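Local coordinates for coelenterazine-binding protein with bound coelenterazine (Renilla muelleri, PDB 2HPS) that binds the luciferin coelenterazine and probably makes it available for reaction with luciferase and oxygen only when calcium is bound, at residues 62-65 and 66-69; 74-77 and 78-82; 10-13 and 14-17; 163-166 and 167-171; 97-100 and 101-104. All coordinates share one frame; numbering follows the deposited sequence. Where two conformers were deposited one is given.

Interaction 1 (62-65 and 66-69); sequences LRVA and DQLG
R63 and Q67, one turn apart near the end of helix 51-68, run alongside each other and point the same way, but their polar ends meet mainly through a water. This water accepts from R63 NH2 at 2.9 Å, lying in the guanidinium plane at its edge, and donates to Q67 OE1 at 3.1 Å. Directly, R63 NH1 stays 3.6 Å from Q67 OE1, with the guanidinium and amide planes 81° apart. The arginine starts off away from Q67; a bend at chi3 (73°) turns its end back beside the amide. Its stronger partner is E60, in a salt bridge to NH2, while NH1 bonds a glycerol. Replacing Q67 by alanine takes the amide away, so the water would probably lose its acceptor and the guanidinium part of what fixes its rotation.

Apolar contact runs along the neighbouring strip of the helix. V64 CG1, anti to the backbone N, lies 3.9 Å from L68 CD1, and the two side chains stand side by side. Both reach Y36 of helix 33-47 and R19 of helix 6-21, and L68 comes within about 5 Å of the bound coelenterazine.

Backbone bonds hold the turn: D66 N donates to L62 O at 3.0 Å, and L68 N to V64 O, also at 3.0 Å. D66 OD1 forms a salt bridge with R33 of helix 33-47. G69 then leaves the helix; its positive phi of 81°, with bonds back into the last turn (G69 N to D66 O at 3.2 Å among them), makes this a Schellman motif, closing the first helix of EF-hand 2.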
loop_
_atom_site.group_PDB
_atom_site.type_symbol
_atom_site.label_atom_id
_atom_site.label_comp_id
_atom_site.label_asym_id
_atom_site.label_seq_id
_atom_site.Cartn_x
_atom_site.Cartn_y
_atom_site.Cartn_z
ATOM N N LEU A 62 0.323 10.182 -7.931
ATOM C CA LEU A 62 -0.412 11.439 -7.972
ATOM C C LEU A 62 -1.887 11.208 -8.252
ATOM O O LEU A 62 -2.740 11.879 -7.686
ATOM C CB LEU A 62 0.186 12.389 -9.021
ATOM C CG LEU A 62 1.576 12.940 -8.709
ATOM C CD1 LEU A 62 2.062 13.720 -9.936
ATOM C CD2 LEU A 62 1.603 13.807 -7.452
ATOM N N ARG A 63 -2.188 10.244 -9.122
ATOM C CA ARG A 63 -3.571 9.914 -9.455
ATOM C C ARG A 63 -4.342 9.462 -8.206
ATOM O O ARG A 63 -5.471 9.905 -7.946
ATOM C CB ARG A 63 -3.607 8.833 -10.542
ATOM C CG ARG A 63 -5.022 8.653 -11.157
ATOM C CD ARG A 63 -4.997 7.537 -12.219
ATOM N NE ARG A 63 -4.879 6.213 -11.609
ATOM C CZ ARG A 63 -5.900 5.534 -11.088
ATOM N NH1 ARG A 63 -7.127 6.048 -11.099
ATOM N NH2 ARG A 63 -5.688 4.348 -10.537
ATOM N N VAL A 64 -3.715 8.575 -7.439
ATOM C CA VAL A 64 -4.255 8.108 -6.159
ATOM C C VAL A 64 -4.289 9.258 -5.134
ATOM O O VAL A 64 -5.282 9.410 -4.433
ATOM C CB VAL A 64 -3.505 6.848 -5.664
ATOM C CG1 VAL A 64 -4.019 6.384 -4.299
ATOM C CG2 VAL A 64 -3.669 5.721 -6.691
ATOM N N ALA A 65 -3.252 10.098 -5.099
ATOM C CA ALA A 65 -3.251 11.275 -4.190
ATOM C C ALA A 65 -4.503 12.131 -4.381
ATOM O O ALA A 65 -5.104 12.616 -3.412
ATOM C CB ALA A 65 -1.984 12.109 -4.378
ATOM N N ASP A 66 -4.915 12.300 -5.633
ATOM C CA ASP A 66 -6.144 13.049 -5.928
ATOM C C ASP A 66 -7.360 12.429 -5.249
ATOM O O ASP A 66 -8.186 13.126 -4.648
ATOM C CB ASP A 66 -6.380 13.156 -7.436
ATOM C CG ASP A 66 -5.354 14.047 -8.144
ATOM O OD1 ASP A 66 -4.642 14.843 -7.489
ATOM O OD2 ASP A 66 -5.241 13.923 -9.385
ATOM N N GLN A 67 -7.464 11.108 -5.322
ATOM C CA GLN A 67 -8.553 10.397 -4.660
ATOM C C GLN A 67 -8.494 10.530 -3.131
ATOM O O GLN A 67 -9.536 10.566 -2.458
ATOM C CB GLN A 67 -8.512 8.924 -5.054
ATOM C CG GLN A 67 -8.531 8.700 -6.583
ATOM C CD GLN A 67 -8.497 7.221 -6.974
ATOM O OE1 GLN A 67 -8.939 6.834 -8.065
ATOM N NE2 GLN A 67 -7.968 6.392 -6.090
ATOM N N LEU A 68 -7.276 10.584 -2.593
ATOM C CA LEU A 68 -7.075 10.661 -1.147
ATOM C C LEU A 68 -7.329 12.068 -0.602
ATOM O O LEU A 68 -7.339 12.275 0.606
ATOM C CB LEU A 68 -5.674 10.176 -0.768
ATOM C CG LEU A 68 -5.408 8.707 -1.136
ATOM C CD1 LEU A 68 -3.945 8.331 -0.870
ATOM C CD2 LEU A 68 -6.386 7.783 -0.393
ATOM N N GLY A 69 -7.557 13.021 -1.501
ATOM C CA GLY A 69 -7.726 14.416 -1.097
ATOM C C GLY A 69 -6.406 15.123 -0.845
ATOM O O GLY A 69 -6.372 16.186 -0.199
HETATM O O HOH W 1 -8.196 3.992 -9.199
#

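Interaction 2 (74-77 and 78-82); sequences VRIS and VEEAA
S77 meets E80 through its hydroxyl: S77 OG accepts from E80 N at 2.9 Å, and its chi1 of 70°, which sets OG between the backbone N and the carbonyl carbon, turns it over the first turn of the helix. The S77 carbonyl serves the same turn, taking A81 N at 3.1 Å in a nearly straight bond (170°).

A water links the same two residues, S77 and E80, a second time. It accepts from S77 N at 2.9 Å and donates to E80 OE1 at 2.6 Å, standing where a full capping box would have the glutamate accept directly. To reach it, the extended E80 chain comes back over the strand and crosses I76 at about a right angle, with OE2 3.7 Å from I76 CG2. The other branch of I76 packs on the helix, CD1 lying 3.9 Å from A81 CB.

Further out, the backbone bonding of I76 with I31 pairs strand 75-77 with its antiparallel partner 30-32, and that of V78 with G29 continues the pairing into the residues next to them. A81 packs against I31 of the sheet and M20 of helix 6-21.

Strand 75-77 and the first turn of helix 78-91 stand nearly perpendicular, at 84°. Such a sharp turn from a short strand into an N-capped helix is that of an EF-hand, where the paired loop passes into its exiting helix; here it belongs to EF-hand 2.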
loop_
_atom_site.group_PDB
_atom_site.type_symbol
_atom_site.label_atom_id
_atom_site.label_comp_id
_atom_site.label_asym_id
_atom_site.label_seq_id
_atom_site.Cartn_x
_atom_site.Cartn_y
_atom_site.Cartn_z
ATOM N N VAL A 74 -2.283 21.419 0.061
ATOM C CA VAL A 74 -3.048 21.115 1.274
ATOM C C VAL A 74 -2.296 20.143 2.182
ATOM O O VAL A 74 -1.398 19.407 1.746
ATOM C CB VAL A 74 -4.511 20.619 1.007
ATOM C CG1 VAL A 74 -5.212 21.490 -0.036
ATOM C CG2 VAL A 74 -4.545 19.146 0.600
ATOM N N ARG A 75 -2.664 20.181 3.454
ATOM C CA ARG A 75 -2.113 19.316 4.465
ATOM C C ARG A 75 -3.357 18.850 5.183
ATOM O O ARG A 75 -4.135 19.679 5.656
ATOM C CB ARG A 75 -1.209 20.155 5.372
ATOM C CG ARG A 75 -0.712 19.484 6.617
ATOM C CD ARG A 75 0.324 20.364 7.292
ATOM N NE ARG A 75 0.837 19.757 8.516
ATOM C CZ ARG A 75 0.356 19.999 9.734
ATOM N NH1 ARG A 75 -0.655 20.848 9.900
ATOM N NH2 ARG A 75 0.891 19.391 10.790
ATOM N N ILE A 76 -3.604 17.541 5.200
ATOM C CA ILE A 76 -4.793 17.000 5.863
ATOM C C ILE A 76 -4.384 15.948 6.882
ATOM O O ILE A 76 -3.281 15.400 6.797
ATOM C CB ILE A 76 -5.858 16.443 4.866
ATOM C CG1 ILE A 76 -5.322 15.251 4.074
ATOM C CG2 ILE A 76 -6.341 17.548 3.894
ATOM C CD1 ILE A 76 -6.427 14.562 3.213
ATOM N N SER A 77 -5.253 15.699 7.859
ATOM C CA SER A 77 -4.985 14.693 8.890
ATOM C C SER A 77 -4.938 13.286 8.309
ATOM O O SER A 77 -5.555 13.005 7.281
ATOM C CB SER A 77 -6.041 14.736 9.992
ATOM O OG SER A 77 -7.302 14.268 9.542
ATOM N N VAL A 78 -4.227 12.393 8.984
ATOM C CA VAL A 78 -4.260 10.990 8.571
ATOM C C VAL A 78 -5.669 10.380 8.608
ATOM O O VAL A 78 -6.004 9.585 7.740
ATOM C CB VAL A 78 -3.234 10.110 9.334
ATOM C CG1 VAL A 78 -1.814 10.630 9.073
ATOM C CG2 VAL A 78 -3.557 10.057 10.839
ATOM N N GLU A 79 -6.512 10.769 9.572
ATOM C CA GLU A 79 -7.871 10.202 9.586
ATOM C C GLU A 79 -8.765 10.788 8.486
ATOM O O GLU A 79 -9.608 10.062 7.944
ATOM C CB GLU A 79 -8.536 10.194 10.988
ATOM C CG GLU A 79 -10.005 9.629 11.066
ATOM C CD GLU A 79 -10.213 8.128 10.683
ATOM O OE1 GLU A 79 -11.394 7.702 10.597
ATOM O OE2 GLU A 79 -9.243 7.357 10.486
ATOM N N GLU A 80 -8.568 12.062 8.129
ATOM C CA GLU A 80 -9.314 12.642 6.999
ATOM C C GLU A 80 -8.950 11.926 5.687
ATOM O O GLU A 80 -9.838 11.596 4.887
ATOM C CB GLU A 80 -9.084 14.146 6.869
ATOM C CG GLU A 80 -9.941 14.822 5.795
ATOM C CD GLU A 80 -9.830 16.348 5.807
ATOM O OE1 GLU A 80 -9.681 16.934 6.901
ATOM O OE2 GLU A 80 -9.897 16.960 4.724
ATOM N N ALA A 81 -7.658 11.676 5.485
ATOM C CA ALA A 81 -7.205 10.918 4.315
ATOM C C ALA A 81 -7.748 9.488 4.331
ATOM O O ALA A 81 -8.125 8.954 3.278
ATOM C CB ALA A 81 -5.679 10.915 4.233
ATOM N N ALA A 82 -7.792 8.875 5.519
ATOM C CA ALA A 82 -8.371 7.535 5.673
ATOM C C ALA A 82 -9.853 7.499 5.267
ATOM O O ALA A 82 -10.293 6.606 4.554
ATOM C CB ALA A 82 -8.173 7.001 7.108
HETATM O O HOH W 2 -7.484 17.501 8.227
#

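Interaction 3 (10-13 and 14-17); sequences AYHL and RKMK
Two first torsions bring Y11 and K15 together: Y11 CG lies anti to the backbone N, beside its carbonyl carbon (chi1 177°), so that the end of the side chain comes nearer to K15, and K15 chi1 of -72°, with CG anti to the carbonyl carbon, brings CG to the ring. There K15 CG sits over one face, offset toward the rim and 4.2 Å from the centroid, a CH-pi contact. Farther along, K15 CD lies 3.6 Å from Y11 CE2, and a bend at chi3 (-63°) carries CE past that same ring atom toward H12 CD2, at 4.0 Å. NZ bonds the carbonyls of F167 and G170, while Y11 OH bonds N178.

This is helix 6-21, the entering helix of EF-hand 1, and its regular i to i+4 bonds, such as K17 N to L13 O at 2.8 Å, set the spacing of these groups.

H12 is gripped at both ring nitrogens, NE2 by L168 O and ND1 by T86 OG1, which should fix its rotation. M16, a selenomethionine bent at chi2 and chi3, wraps against the ring: CG approaches H12 CE1 to 3.5 Å, and SE stands 4.7 Å from the centroid in an oblique approach. R14 forms a salt bridge to D186 at the C terminus.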
loop_
_atom_site.group_PDB
_atom_site.type_symbol
_atom_site.label_atom_id
_atom_site.label_comp_id
_atom_site.label_asym_id
_atom_site.label_seq_id
_atom_site.Cartn_x
_atom_site.Cartn_y
_atom_site.Cartn_z
ATOM N N ALA A 10 -16.042 0.757 10.366
ATOM C CA ALA A 10 -15.014 0.955 11.395
ATOM C C ALA A 10 -13.738 0.215 11.037
ATOM O O ALA A 10 -12.647 0.789 11.086
ATOM C CB ALA A 10 -15.528 0.495 12.777
ATOM N N TYR A 11 -13.883 -1.053 10.645
ATOM C CA TYR A 11 -12.721 -1.882 10.344
ATOM C C TYR A 11 -11.997 -1.361 9.089
ATOM O O TYR A 11 -10.774 -1.258 9.065
ATOM C CB TYR A 11 -13.139 -3.353 10.184
ATOM C CG TYR A 11 -11.976 -4.238 9.797
ATOM C CD1 TYR A 11 -10.896 -4.423 10.673
ATOM C CD2 TYR A 11 -11.913 -4.818 8.529
ATOM C CE1 TYR A 11 -9.791 -5.211 10.312
ATOM C CE2 TYR A 11 -10.817 -5.595 8.156
ATOM C CZ TYR A 11 -9.761 -5.785 9.041
ATOM O OH TYR A 11 -8.686 -6.566 8.682
ATOM N N HIS A 12 -12.767 -1.027 8.054
ATOM C CA HIS A 12 -12.150 -0.516 6.825
ATOM C C HIS A 12 -11.398 0.780 7.081
ATOM O O HIS A 12 -10.253 0.935 6.635
ATOM C CB HIS A 12 -13.167 -0.336 5.702
ATOM C CG HIS A 12 -12.524 -0.232 4.361
ATOM N ND1 HIS A 12 -12.027 0.954 3.866
ATOM C CD2 HIS A 12 -12.227 -1.184 3.444
ATOM C CE1 HIS A 12 -11.455 0.728 2.693
ATOM N NE2 HIS A 12 -11.579 -0.557 2.407
ATOM N N LEU A 13 -11.997 1.685 7.858
ATOM C CA LEU A 13 -11.284 2.927 8.210
ATOM C C LEU A 13 -10.019 2.671 9.013
ATOM O O LEU A 13 -9.036 3.406 8.886
ATOM C CB LEU A 13 -12.200 3.870 9.003
ATOM C CG LEU A 13 -13.331 4.561 8.245
ATOM C CD1 LEU A 13 -14.304 5.211 9.244
ATOM C CD2 LEU A 13 -12.743 5.642 7.320
ATOM N N ARG A 14 -10.073 1.681 9.903
ATOM C CA ARG A 14 -8.902 1.276 10.689
ATOM C C ARG A 14 -7.768 0.810 9.785
ATOM O O ARG A 14 -6.616 1.216 9.971
ATOM C CB ARG A 14 -9.278 0.187 11.689
ATOM C CG ARG A 14 -8.151 -0.192 12.659
ATOM C CD ARG A 14 -8.680 -1.203 13.707
ATOM N NE ARG A 14 -7.627 -1.628 14.625
ATOM C CZ ARG A 14 -7.274 -0.984 15.733
ATOM N NH1 ARG A 14 -7.878 0.160 16.078
ATOM N NH2 ARG A 14 -6.282 -1.479 16.492
ATOM N N LYS A 15 -8.114 0.025 8.761
ATOM C CA LYS A 15 -7.144 -0.381 7.769
ATOM C C LYS A 15 -6.574 0.843 7.050
ATOM O O LYS A 15 -5.357 0.982 6.917
ATOM C CB LYS A 15 -7.772 -1.346 6.772
ATOM C CG LYS A 15 -8.039 -2.750 7.347
ATOM C CD LYS A 15 -8.390 -3.751 6.258
ATOM C CE LYS A 15 -9.695 -3.406 5.521
ATOM N NZ LYS A 15 -10.042 -4.447 4.445
HETATM N N MSE A 16 -7.457 1.731 6.610
HETATM C CA MSE A 16 -7.016 2.887 5.821
HETATM C C MSE A 16 -6.160 3.847 6.656
HETATM O O MSE A 16 -5.198 4.419 6.162
HETATM C CB MSE A 16 -8.193 3.615 5.179
HETATM C CG MSE A 16 -8.979 2.792 4.175
HETATM SE SE MSE A 16 -7.840 2.038 2.719
HETATM C CE MSE A 16 -7.814 0.104 3.333
ATOM N N LYS A 17 -6.500 4.020 7.929
ATOM C CA LYS A 17 -5.675 4.859 8.796
ATOM C C LYS A 17 -4.255 4.281 8.987
ATOM O O LYS A 17 -3.265 5.016 9.089
ATOM C CB LYS A 17 -6.368 5.082 10.158
ATOM C CG LYS A 17 -5.681 6.180 10.989
ATOM C CD LYS A 17 -6.330 6.437 12.366
ATOM C CE LYS A 17 -5.428 7.374 13.185
ATOM N NZ LYS A 17 -6.004 7.599 14.552
#

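Interaction 4 (163-166 and 167-171); sequences TVND and FLFGL
T163 O to F167 N, at 2.8 Å, and V164 O to L168 N, at 2.9 Å, are regular helical bonds, whereas the last one, G170 N to D166 O at 2.9 Å, is bent and comes from above the carbonyl plane, 38° out of it, G170 being the first residue to leave helical angles.

V164 and L168 lie side by side on the buried side, CG1 of the valine 3.8 Å from CD1 of the leucine. Around them stand F180, R19 and L89, from three different helices.

N165 and F169 form the other pair. N165 OD1 comes to the ring at its edge, near the ring plane, 3.6 Å from F169 CD2, with amide and ring planes 28° apart. Meanwhile N165 ND2 donates to L161 O one turn back, which fixes the rotation of the amide and leaves OD1 directed at the ring.

This is the closing half of helix 157-169, the exiting helix of EF-hand 4, whose first turn carries E159, a probable calcium ligand about 6 Å from the T163 side chain.

With chi1 at -58°, F169 leans over its neighbour L168, whose CB lies 4.0 Å above one ring face near the rim. The ring also makes a cation-pi contact with K97 and touches A100 and L89. A serine in place of F169 would probably leave the K97 ammonium without its aromatic partner and open a gap beside A100. F167 stacks its ring with that of Y181.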
loop_
_atom_site.group_PDB
_atom_site.type_symbol
_atom_site.label_atom_id
_atom_site.label_comp_id
_atom_site.label_asym_id
_atom_site.label_seq_id
_atom_site.Cartn_x
_atom_site.Cartn_y
_atom_site.Cartn_z
ATOM N N THR A 163 -3.931 -10.531 -1.360
ATOM C CA THR A 163 -3.720 -9.677 -0.181
ATOM C C THR A 163 -4.124 -8.227 -0.472
ATOM O O THR A 163 -4.840 -7.605 0.322
ATOM C CB THR A 163 -2.261 -9.759 0.307
ATOM O OG1 THR A 163 -2.048 -11.073 0.845
ATOM C CG2 THR A 163 -1.995 -8.731 1.432
ATOM N N VAL A 164 -3.689 -7.709 -1.619
ATOM C CA VAL A 164 -4.035 -6.325 -1.989
ATOM C C VAL A 164 -5.546 -6.140 -2.050
ATOM O O VAL A 164 -6.099 -5.197 -1.478
ATOM C CB VAL A 164 -3.401 -5.948 -3.348
ATOM C CG1 VAL A 164 -3.934 -4.623 -3.832
ATOM C CG2 VAL A 164 -1.876 -5.911 -3.212
ATOM N N ASN A 165 -6.242 -7.030 -2.748
ATOM C CA ASN A 165 -7.700 -6.924 -2.813
ATOM C C ASN A 165 -8.369 -7.021 -1.452
ATOM O O ASN A 165 -9.315 -6.292 -1.162
ATOM C CB ASN A 165 -8.255 -7.969 -3.780
ATOM C CG ASN A 165 -8.194 -7.489 -5.209
ATOM O OD1 ASN A 165 -8.974 -6.615 -5.594
ATOM N ND2 ASN A 165 -7.272 -8.035 -6.000
ATOM N N ASP A 166 -7.880 -7.930 -0.617
ATOM C CA ASP A 166 -8.495 -8.095 0.688
ATOM C C ASP A 166 -8.278 -6.840 1.551
ATOM O O ASP A 166 -9.207 -6.357 2.210
ATOM C CB ASP A 166 -7.757 -9.297 1.297
ATOM C CG ASP A 166 -8.251 -9.683 2.657
ATOM O OD1 ASP A 166 -9.209 -9.058 3.170
ATOM O OD2 ASP A 166 -7.658 -10.646 3.196
ATOM N N PHE A 167 -7.071 -6.294 1.503
ATOM C CA PHE A 167 -6.796 -5.065 2.252
ATOM C C PHE A 167 -7.637 -3.895 1.735
ATOM O O PHE A 167 -8.266 -3.192 2.517
ATOM C CB PHE A 167 -5.322 -4.719 2.197
ATOM C CG PHE A 167 -4.965 -3.535 3.065
ATOM C CD1 PHE A 167 -4.759 -3.707 4.431
ATOM C CD2 PHE A 167 -4.868 -2.257 2.526
ATOM C CE1 PHE A 167 -4.449 -2.621 5.258
ATOM C CE2 PHE A 167 -4.553 -1.151 3.350
ATOM C CZ PHE A 167 -4.332 -1.336 4.711
ATOM N N LEU A 168 -7.653 -3.696 0.417
ATOM C CA LEU A 168 -8.312 -2.512 -0.148
ATOM C C LEU A 168 -9.839 -2.549 -0.117
ATOM O O LEU A 168 -10.472 -1.500 0.061
ATOM C CB LEU A 168 -7.809 -2.251 -1.579
ATOM C CG LEU A 168 -6.374 -1.732 -1.723
ATOM C CD1 LEU A 168 -6.087 -1.588 -3.220
ATOM C CD2 LEU A 168 -6.140 -0.407 -0.981
ATOM N N PHE A 169 -10.439 -3.729 -0.278
ATOM C CA PHE A 169 -11.887 -3.843 -0.423
ATOM C C PHE A 169 -12.608 -4.682 0.625
ATOM O O PHE A 169 -13.846 -4.676 0.669
ATOM C CB PHE A 169 -12.245 -4.384 -1.822
ATOM C CG PHE A 169 -11.723 -3.531 -2.929
ATOM C CD1 PHE A 169 -12.250 -2.274 -3.153
ATOM C CD2 PHE A 169 -10.688 -3.986 -3.748
ATOM C CE1 PHE A 169 -11.761 -1.477 -4.179
ATOM C CE2 PHE A 169 -10.194 -3.194 -4.765
ATOM C CZ PHE A 169 -10.726 -1.938 -4.978
ATOM N N GLY A 170 -11.849 -5.407 1.442
ATOM C CA GLY A 170 -12.427 -6.302 2.440
ATOM C C GLY A 170 -13.181 -5.549 3.523
ATOM O O GLY A 170 -12.697 -4.540 4.024
ATOM N N LEU A 171 -14.370 -6.041 3.859
ATOM C CA LEU A 171 -15.188 -5.453 4.926
ATOM C C LEU A 171 -15.070 -6.269 6.199
ATOM O O LEU A 171 -15.461 -5.805 7.279
ATOM C CB LEU A 171 -16.653 -5.395 4.512
ATOM C CG LEU A 171 -16.973 -4.531 3.291
ATOM C CD1 LEU A 171 -18.462 -4.583 2.981
ATOM C CD2 LEU A 171 -16.511 -3.122 3.494
#

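Interaction 5 (97-100 and 101-104)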
loop_
_atom_site.group_PDB
_atom_site.type_symbol
_atom_site.label_atom_id
_atom_site.label_comp_id
_atom_site.label_asym_id
_atom_site.label_seq_id
_atom_site.Cartn_x
_atom_site.Cartn_y
_atom_site.Cartn_z
ATOM N N LYS A 97 -12.430 -1.337 -9.771
ATOM C CA LYS A 97 -11.642 -2.081 -8.784
ATOM C C LYS A 97 -10.345 -2.621 -9.375
ATOM O O LYS A 97 -9.363 -2.801 -8.653
ATOM C CB LYS A 97 -12.486 -3.210 -8.174
ATOM C CG LYS A 97 -13.721 -2.718 -7.397
ATOM C CD LYS A 97 -14.523 -3.888 -6.818
ATOM C CE LYS A 97 -13.702 -4.710 -5.829
ATOM N NZ LYS A 97 -14.593 -5.704 -5.124
ATOM N N ALA A 98 -10.343 -2.896 -10.684
ATOM C CA ALA A 98 -9.123 -3.293 -11.391
ATOM C C ALA A 98 -8.140 -2.138 -11.477
ATOM O O ALA A 98 -6.935 -2.330 -11.295
ATOM C CB ALA A 98 -9.461 -3.836 -12.806
HETATM N N MSE A 99 -8.649 -0.933 -11.724
HETATM C CA MSE A 99 -7.778 0.233 -11.758
HETATM C C MSE A 99 -7.187 0.496 -10.381
HETATM O O MSE A 99 -6.057 0.979 -10.272
HETATM C CB MSE A 99 -8.525 1.470 -12.251
HETATM C CG MSE A 99 -8.743 1.490 -13.735
HETATM SE SE MSE A 99 -7.040 1.418 -14.746
HETATM C CE MSE A 99 -5.994 2.564 -13.790
ATOM N N ALA A 100 -7.951 0.171 -9.332
ATOM C CA ALA A 100 -7.509 0.433 -7.949
ATOM C C ALA A 100 -6.284 -0.358 -7.495
ATOM O O ALA A 100 -5.604 0.036 -6.530
ATOM C CB ALA A 100 -8.649 0.209 -6.981
ATOM N N VAL A 101 -5.993 -1.468 -8.178
ATOM C CA VAL A 101 -4.839 -2.295 -7.784
ATOM C C VAL A 101 -3.595 -2.062 -8.632
ATOM O O VAL A 101 -2.535 -2.643 -8.386
ATOM C CB VAL A 101 -5.195 -3.798 -7.735
ATOM C CG1 VAL A 101 -6.360 -4.016 -6.760
ATOM C CG2 VAL A 101 -5.528 -4.343 -9.137
ATOM N N ILE A 102 -3.733 -1.203 -9.640
ATOM C CA ILE A 102 -2.610 -0.858 -10.506
ATOM C C ILE A 102 -1.388 -0.354 -9.733
ATOM O O ILE A 102 -0.259 -0.768 -10.003
ATOM C CB ILE A 102 -3.093 0.115 -11.625
ATOM C CG1 ILE A 102 -4.058 -0.629 -12.561
ATOM C CG2 ILE A 102 -1.932 0.770 -12.350
ATOM C CD1 ILE A 102 -3.404 -1.727 -13.455
ATOM N N GLN A 103 -1.612 0.505 -8.744
ATOM C CA GLN A 103 -0.533 0.993 -7.911
ATOM C C GLN A 103 0.233 -0.160 -7.241
ATOM O O GLN A 103 1.472 -0.192 -7.241
ATOM C CB GLN A 103 -1.125 1.926 -6.865
ATOM C CG GLN A 103 -0.144 2.763 -6.115
ATOM C CD GLN A 103 -0.847 3.590 -5.042
ATOM O OE1 GLN A 103 -1.990 3.301 -4.650
ATOM N NE2 GLN A 103 -0.181 4.632 -4.581
ATOM N N SER A 104 -0.504 -1.124 -6.691
ATOM C CA SER A 104 0.116 -2.246 -6.011
ATOM C C SER A 104 0.850 -3.160 -6.990
ATOM O O SER A 104 1.869 -3.732 -6.648
ATOM C CB SER A 104 -0.929 -3.035 -5.226
ATOM O OG SER A 104 -1.385 -2.295 -4.098
HETATM O O HOH W 3 -4.084 2.038 -8.595
HETATM O O HOH W 4 -3.142 -0.538 -5.301
HETATM O O HOH W 5 -5.067 2.542 -5.709
#
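Peptide groups are the flat groups that meet between M99 and I102. I102 N comes to M99 O at 3.2 Å from well above the carbonyl plane, 64° out of it, with a C=O...N angle of only 114°, the steep approach of a type I beta turn running from M99 to I102. A water also sits 2.8 Å from M99 O and accepts from Q103 N. The A100 carbonyl oxygen meets two more: one water donates to it at 2.8 Å and also lies 2.8 Å from S104 OG; the other is 2.7 Å from A100 O and makes a weak bond to Q103 OE1 at 3.3 Å. The Q103 amide is held from its far end as well, NE2 bonding Y36 OH, and its side chain touches the bound coelenterazine.

Side chains pack across the turn. M99, a selenomethionine, doubles back through bends at chi2 (-59°) and chi3, so that CE reaches I102 CG1 at 3.9 Å, the two chains crossing at a slant. V101 CG2 lies 3.3 Å from A98 O, beside the weak bond that V101 N makes to this same oxygen. V101 also packs on L161 and V164 of helix 157-169.

Helix 95-99 thus gives way to helix 102-111, within EF-hand 3, with i to i+3 bonds only, one of them weak, across the join. A100 O is met by two waters, while M99 O takes I102 N and a water leading on to Q103 N. This implies a hydrated break: solvent stands in for missing helical donors and carries the link to Q103, beside the ligand.

In the fold
From the N terminus the order is interaction 3 (10-17), 1 (62-69), 2 (74-82), 5 (97-104) and 4 (163-171). Each is local, closing no more than a helical turn, a cap or a bend, so none nests within or crosses another. In space they form a closed circuit: interaction 3 touches 2 through K17 and A82, 2 touches 1 through I76 and the end of helix 51-68, 1 touches 5 through V64 and Q103, 5 touches 4 through A100 and F169, and 4 returns to 3 at helix 6-21. The circuit thus joins parts of all four EF-hands, with side chains of L68, V164, M16 and Q103 within about 8 Å of the coelenterazine.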